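Local coordinates for Non-ribosomal peptide synthetase (Streptomyces halstedii, PDB 3WV4), which is part of a non-ribosomal peptide synthetase and belongs to the AMP-binding enzymes of the ANL clan, at residues 169-172 / 173-177; 402-405 / 406-409. All coordinates share one frame; numbering follows the deposited sequence.

Contact 1: residues 169-172 / 173-177; sequences DSLW and ADVER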
ATOM      1  N   ASP A 169       7.291   6.858  20.771  1.00 52.91           N
ATOM      2  CA  ASP A 169       7.916   8.051  21.364  1.00 54.12           C
ATOM      3  C   ASP A 169       9.181   7.698  22.079  1.00 55.45           C
ATOM      4  O   ASP A 169      10.232   8.265  21.828  1.00 64.98           O
ATOM      5  CB  ASP A 169       6.967   8.639  22.374  1.00 58.58           C
ATOM      6  CG  ASP A 169       5.568   8.841  21.784  1.00 64.78           C
ATOM      7  OD1 ASP A 169       5.424   9.767  20.935  1.00 60.75           O
ATOM      8  OD2 ASP A 169       4.642   8.019  22.125  1.00 66.77           O
ATOM      9  N   SER A 170       9.100   6.753  22.994  1.00 53.69           N
ATOM     10  CA  SER A 170      10.265   6.439  23.745  1.00 53.78           C
ATOM     11  C   SER A 170      11.384   6.096  22.757  1.00 48.49           C
ATOM     12  O   SER A 170      12.476   6.709  22.789  1.00 47.17           O
ATOM     13  CB  SER A 170       9.976   5.341  24.779  1.00 55.55           C
ATOM     14  OG  SER A 170      10.348   4.063  24.306  1.00 61.81           O
ATOM     15  N   LEU A 171      11.140   5.135  21.867  1.00 43.53           N
ATOM     16  CA  LEU A 171      12.240   4.708  20.988  1.00 40.14           C
ATOM     17  C   LEU A 171      12.660   5.772  19.996  1.00 36.95           C
ATOM     18  O   LEU A 171      13.778   5.742  19.520  1.00 38.08           O
ATOM     19  CB  LEU A 171      11.974   3.426  20.226  1.00 40.90           C
ATOM     20  CG  LEU A 171      11.108   3.528  18.956  1.00 43.20           C
ATOM     21  CD1 LEU A 171      11.974   3.756  17.714  1.00 39.85           C
ATOM     22  CD2 LEU A 171      10.274   2.275  18.788  1.00 40.61           C
ATOM     23  N   TRP A 172      11.789   6.710  19.668  1.00 37.74           N
ATOM     24  CA  TRP A 172      12.173   7.788  18.778  1.00 38.66           C
ATOM     25  C   TRP A 172      13.283   8.648  19.369  1.00 42.22           C
ATOM     26  O   TRP A 172      14.075   9.169  18.628  1.00 37.99           O
ATOM     27  CB  TRP A 172      10.979   8.653  18.315  1.00 39.31           C
ATOM     28  CG  TRP A 172      11.205   9.175  16.908  1.00 38.49           C
ATOM     29  CD1 TRP A 172      11.445  10.466  16.534  1.00 37.21           C
ATOM     30  CD2 TRP A 172      11.249   8.387  15.705  1.00 36.89           C
ATOM     31  NE1 TRP A 172      11.638  10.524  15.176  1.00 39.03           N
ATOM     32  CE2 TRP A 172      11.539   9.260  14.648  1.00 37.60           C
ATOM     33  CE3 TRP A 172      11.100   7.021  15.430  1.00 39.52           C
ATOM     34  CZ2 TRP A 172      11.667   8.817  13.334  1.00 39.03           C
ATOM     35  CZ3 TRP A 172      11.209   6.578  14.115  1.00 38.14           C
ATOM     36  CH2 TRP A 172      11.503   7.467  13.091  1.00 36.71           C
ATOM     37  N   ALA A 173      13.352   8.779  20.701  1.00 41.67           N
ATOM     38  CA  ALA A 173      14.465   9.536  21.293  1.00 43.66           C
ATOM     39  C   ALA A 173      15.800   8.983  20.823  1.00 43.37           C
ATOM     40  O   ALA A 173      16.703   9.735  20.438  1.00 45.42           O
ATOM     41  CB  ALA A 173      14.393   9.506  22.834  1.00 45.55           C
ATOM     42  N   ASP A 174      15.929   7.664  20.876  1.00 42.96           N
ATOM     43  CA  ASP A 174      17.136   6.993  20.407  1.00 45.61           C
ATOM     44  C   ASP A 174      17.362   7.182  18.938  1.00 45.04           C
ATOM     45  O   ASP A 174      18.493   7.376  18.523  1.00 48.77           O
ATOM     46  CB  ASP A 174      17.060   5.484  20.712  1.00 49.51           C
ATOM     47  CG  ASP A 174      17.043   5.210  22.209  1.00 53.29           C
ATOM     48  OD1 ASP A 174      17.610   6.056  22.971  1.00 49.12           O
ATOM     49  OD2 ASP A 174      16.450   4.175  22.606  1.00 54.84           O
ATOM     50  N   VAL A 175      16.301   7.086  18.139  1.00 42.91           N
ATOM     51  CA  VAL A 175      16.451   7.223  16.689  1.00 40.52           C
ATOM     52  C   VAL A 175      16.990   8.605  16.381  1.00 38.58           C
ATOM     53  O   VAL A 175      17.783   8.783  15.459  1.00 37.75           O
ATOM     54  CB  VAL A 175      15.135   6.973  15.919  1.00 38.91           C
ATOM     55  CG1 VAL A 175      15.229   7.445  14.471  1.00 40.65           C
ATOM     56  CG2 VAL A 175      14.792   5.503  15.918  1.00 40.45           C
ATOM     57  N   GLU A 176      16.531   9.602  17.115  1.00 38.83           N
ATOM     58  CA  GLU A 176      17.047  10.964  16.897  1.00 41.19           C
ATOM     59  C   GLU A 176      18.541  11.090  17.254  1.00 40.67           C
ATOM     60  O   GLU A 176      19.319  11.713  16.504  1.00 40.78           O
ATOM     61  CB  GLU A 176      16.194  11.973  17.668  1.00 45.12           C
ATOM     62  CG  GLU A 176      14.838  12.124  17.008  1.00 49.59           C
ATOM     63  CD  GLU A 176      13.910  13.087  17.706  1.00 56.51           C
ATOM     64  OE1 GLU A 176      13.879  13.111  18.966  1.00 60.86           O
ATOM     65  OE2 GLU A 176      13.156  13.770  16.977  1.00 60.44           O
ATOM     66  N   ARG A 177      18.944  10.481  18.358  1.00 41.19           N
ATOM     67  CA  ARG A 177      20.353  10.489  18.722  1.00 47.14           C
ATOM     68  C   ARG A 177      21.141   9.828  17.624  1.00 43.99           C
ATOM     69  O   ARG A 177      22.170  10.308  17.199  1.00 42.49           O
ATOM     70  CB  ARG A 177      20.592   9.716  19.990  1.00 51.73           C
ATOM     71  CG  ARG A 177      20.133  10.372  21.279  1.00 59.96           C
ATOM     72  CD  ARG A 177      20.632   9.544  22.500  1.00 63.80           C
ATOM     73  NE  ARG A 177      20.261   8.090  22.416  1.00 64.18           N
ATOM     74  CZ  ARG A 177      21.037   7.117  21.882  1.00 63.83           C
ATOM     75  NH1 ARG A 177      22.253   7.385  21.390  1.00 65.07           N
ATOM     76  NH2 ARG A 177      20.601   5.869  21.812  1.00 56.93           N
TER

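Contact 2: residues 402-405 / 406-409; sequences WRAP and EITA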
ATOM      1  N   TRP A 402       1.923 -16.330   4.458  1.00 39.78           N
ATOM      2  CA  TRP A 402       3.014 -16.586   5.367  1.00 40.50           C
ATOM      3  C   TRP A 402       2.786 -17.923   6.151  1.00 44.41           C
ATOM      4  O   TRP A 402       1.769 -18.076   6.829  1.00 39.57           O
ATOM      5  CB  TRP A 402       3.116 -15.402   6.307  1.00 39.47           C
ATOM      6  CG  TRP A 402       4.027 -15.550   7.468  1.00 39.29           C
ATOM      7  CD1 TRP A 402       3.660 -15.616   8.778  1.00 37.82           C
ATOM      8  CD2 TRP A 402       5.442 -15.631   7.440  1.00 41.36           C
ATOM      9  NE1 TRP A 402       4.768 -15.694   9.583  1.00 38.70           N
ATOM     10  CE2 TRP A 402       5.877 -15.748   8.781  1.00 41.10           C
ATOM     11  CE3 TRP A 402       6.400 -15.581   6.418  1.00 41.04           C
ATOM     12  CZ2 TRP A 402       7.220 -15.832   9.131  1.00 43.38           C
ATOM     13  CZ3 TRP A 402       7.765 -15.686   6.769  1.00 43.54           C
ATOM     14  CH2 TRP A 402       8.151 -15.814   8.120  1.00 45.59           C
ATOM     15  N   ARG A 403       3.732 -18.865   6.002  1.00 48.36           N
ATOM     16  CA  ARG A 403       3.751 -20.149   6.721  1.00 50.80           C
ATOM     17  C   ARG A 403       2.432 -20.920   6.668  1.00 53.66           C
ATOM     18  O   ARG A 403       1.976 -21.464   7.676  1.00 56.96           O
ATOM     19  CB  ARG A 403       4.160 -19.930   8.178  1.00 50.26           C
ATOM     20  CG  ARG A 403       5.566 -19.378   8.294  1.00 48.47           C
ATOM     21  CD  ARG A 403       6.067 -19.423   9.716  1.00 49.65           C
ATOM     22  NE  ARG A 403       7.458 -18.993   9.819  1.00 47.91           N
ATOM     23  CZ  ARG A 403       8.051 -18.644  10.953  1.00 45.61           C
ATOM     24  NH1 ARG A 403       7.392 -18.642  12.104  1.00 46.13           N
ATOM     25  NH2 ARG A 403       9.304 -18.277  10.932  1.00 46.93           N
ATOM     26  N   ALA A 404       1.831 -20.961   5.491  1.00 51.86           N
ATOM     27  CA  ALA A 404       0.577 -21.666   5.302  1.00 56.27           C
ATOM     28  C   ALA A 404       0.596 -22.308   3.922  1.00 58.12           C
ATOM     29  O   ALA A 404      -0.134 -21.886   3.047  1.00 53.19           O
ATOM     30  CB  ALA A 404      -0.593 -20.705   5.441  1.00 54.20           C
ATOM     31  N   PRO A 405       1.457 -23.325   3.718  1.00 65.13           N
ATOM     32  CA  PRO A 405       1.632 -23.920   2.369  1.00 68.26           C
ATOM     33  C   PRO A 405       0.333 -24.481   1.758  1.00 64.82           C
ATOM     34  O   PRO A 405       0.106 -24.366   0.565  1.00 60.10           O
ATOM     35  CB  PRO A 405       2.644 -25.056   2.603  1.00 72.29           C
ATOM     36  CG  PRO A 405       3.294 -24.757   3.917  1.00 71.18           C
ATOM     37  CD  PRO A 405       2.264 -24.020   4.735  1.00 68.12           C
ATOM     38  N   GLU A 406      -0.503 -25.068   2.594  1.00 64.53           N
ATOM     39  CA  GLU A 406      -1.726 -25.727   2.142  1.00 67.44           C
ATOM     40  C   GLU A 406      -2.672 -24.718   1.509  1.00 64.43           C
ATOM     41  O   GLU A 406      -3.090 -24.867   0.347  1.00 60.19           O
ATOM     42  CB  GLU A 406      -2.406 -26.412   3.341  1.00 68.93           C
ATOM     43  CG  GLU A 406      -3.639 -27.224   3.039  1.00 75.93           C
ATOM     44  CD  GLU A 406      -3.310 -28.653   2.643  1.00 82.43           C
ATOM     45  OE1 GLU A 406      -2.539 -28.845   1.673  1.00 89.63           O
ATOM     46  OE2 GLU A 406      -3.820 -29.586   3.299  1.00 82.66           O
ATOM     47  N   ILE A 407      -2.993 -23.684   2.291  1.00 62.60           N
ATOM     48  CA  ILE A 407      -3.886 -22.602   1.841  1.00 59.37           C
ATOM     49  C   ILE A 407      -3.317 -21.888   0.594  1.00 49.71           C
ATOM     50  O   ILE A 407      -4.070 -21.451  -0.264  1.00 47.83           O
ATOM     51  CB  ILE A 407      -4.136 -21.543   2.944  1.00 59.94           C
ATOM     52  CG1 ILE A 407      -4.616 -22.192   4.251  1.00 64.03           C
ATOM     53  CG2 ILE A 407      -5.169 -20.538   2.456  1.00 59.69           C
ATOM     54  CD1 ILE A 407      -6.110 -22.488   4.279  1.00 64.64           C
ATOM     55  N   THR A 408      -1.992 -21.791   0.533  1.00 45.39           N
ATOM     56  CA  THR A 408      -1.277 -21.110  -0.538  1.00 46.85           C
ATOM     57  C   THR A 408      -1.405 -21.934  -1.805  1.00 47.49           C
ATOM     58  O   THR A 408      -1.650 -21.381  -2.888  1.00 46.00           O
ATOM     59  CB  THR A 408       0.239 -20.953  -0.176  1.00 44.53           C
ATOM     60  OG1 THR A 408       0.389 -20.044   0.926  1.00 42.23           O
ATOM     61  CG2 THR A 408       1.067 -20.479  -1.352  1.00 42.88           C
ATOM     62  N   ALA A 409      -1.235 -23.248  -1.667  1.00 47.95           N
ATOM     63  CA  ALA A 409      -1.320 -24.148  -2.817  1.00 51.61           C
ATOM     64  C   ALA A 409      -2.647 -24.062  -3.557  1.00 51.06           C
ATOM     65  O   ALA A 409      -2.664 -24.246  -4.785  1.00 55.24           O
ATOM     66  CB  ALA A 409      -1.058 -25.591  -2.396  1.00 56.16           C
TER

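Contact 1: residues 169-172 / 173-177
V175 lies against one face of the indole of W172, three residues earlier on the helix 168-180. Its CG1 stands 3.9 Å from the centroid of the six-membered ring and 7° off the normal, a CH-pi contact with the methyl over the face. CG1, anti to the backbone N (chi1 166°), covers the six-membered ring, while CG2 meets L171 CD1 at 3.8 Å and also borders the indole near CE3. L171 and V175, one turn apart, run side by side; a branched and a beta-branched aliphatic chain thus form one apolar ridge beside the ring. At the indole edge, near its plane, E176 OE2 comes 3.7 Å from W172 CD1, the carboxylate plane turned 55° from the ring. Beneath these side chains the i to i+4 backbone bonds of the helix fix their spacing: V175 N donates to L171 O at 3.2 Å, and E176 N to W172 O at 2.9 Å. Outside the segment, L171 and V175 pack on helix 73-89, touching F83, and W172 on Q107 and A110 of helix 106-116. Away from that apolar side, R177 NH2 forms a salt bridge with D174 OD1 at 3.2 Å, reaching the oxygen from above the carboxylate plane. The chemistry is consistent with an amphipathic helix: aliphatic and aromatic groups bind it to the domain, while D174 and R177 pair on the side turned away from it.

Contact 2: residues 402-405 / 406-409
T408 reaches back to the carbonyl of A404 with both its hydroxyl and its amide, so that one oxygen accepts two bonds from one residue. T408 N lies 3.1 Å from A404 O and approaches it almost end-on, whereas T408 OG1, at 2.9 Å, comes from above the carbonyl plane, 49° out of it. The hydroxyl gets there because OG1 sits beside the backbone N, opposite the carbonyl carbon (chi1 -67°), which leaves it over the preceding turn. Threonine suits the place, since its oxygen can donate to A404 O and also accept from the amide of Y401, just before the segment. One residue on, A409 N donates to P405 O at 2.8 Å. These bonds start the short helix 405-411, with A404 at the N-cap position and P405 as the first residue. Proline fits a first turn: it has no N-H to leave without an acceptor there, and its phi of -58° is already helical. A404 CB adds a light apolar touch on I407 CB at 4.4 Å. Ahead of the cap, R403 lays its CG over the centre of the W402 ring, 3.7 Å above the plane. The polar ends of this pair are answered by the region around D140 and D142: W402 NE1 donates to D140 O, and R403 NH1 makes a salt bridge with D142 OD2.

Contacts 1 and 2 are separate local features of one chain, their centres 37 Å apart and their nearest atoms about 21 Å apart. Contact 1 closes well before contact 2 opens in sequence, and both lie toward the periphery, with centres 26 Å and 22 Å from the centre of the chain. They differ in kind: 169-172/173-177 takes up most of the helix 168-180, from its first turn onward, and packs on two other helices, whereas 402-405/406-409 is a helix start at the surface. The parallel sheet formed by strands 121-124, 97-101, 145-148 and 165-167 gives a common reference: strand 165-167 leads into the helix of contact 1, and D142, which R403 of contact 2 pairs with, lies shortly before strand 145-148.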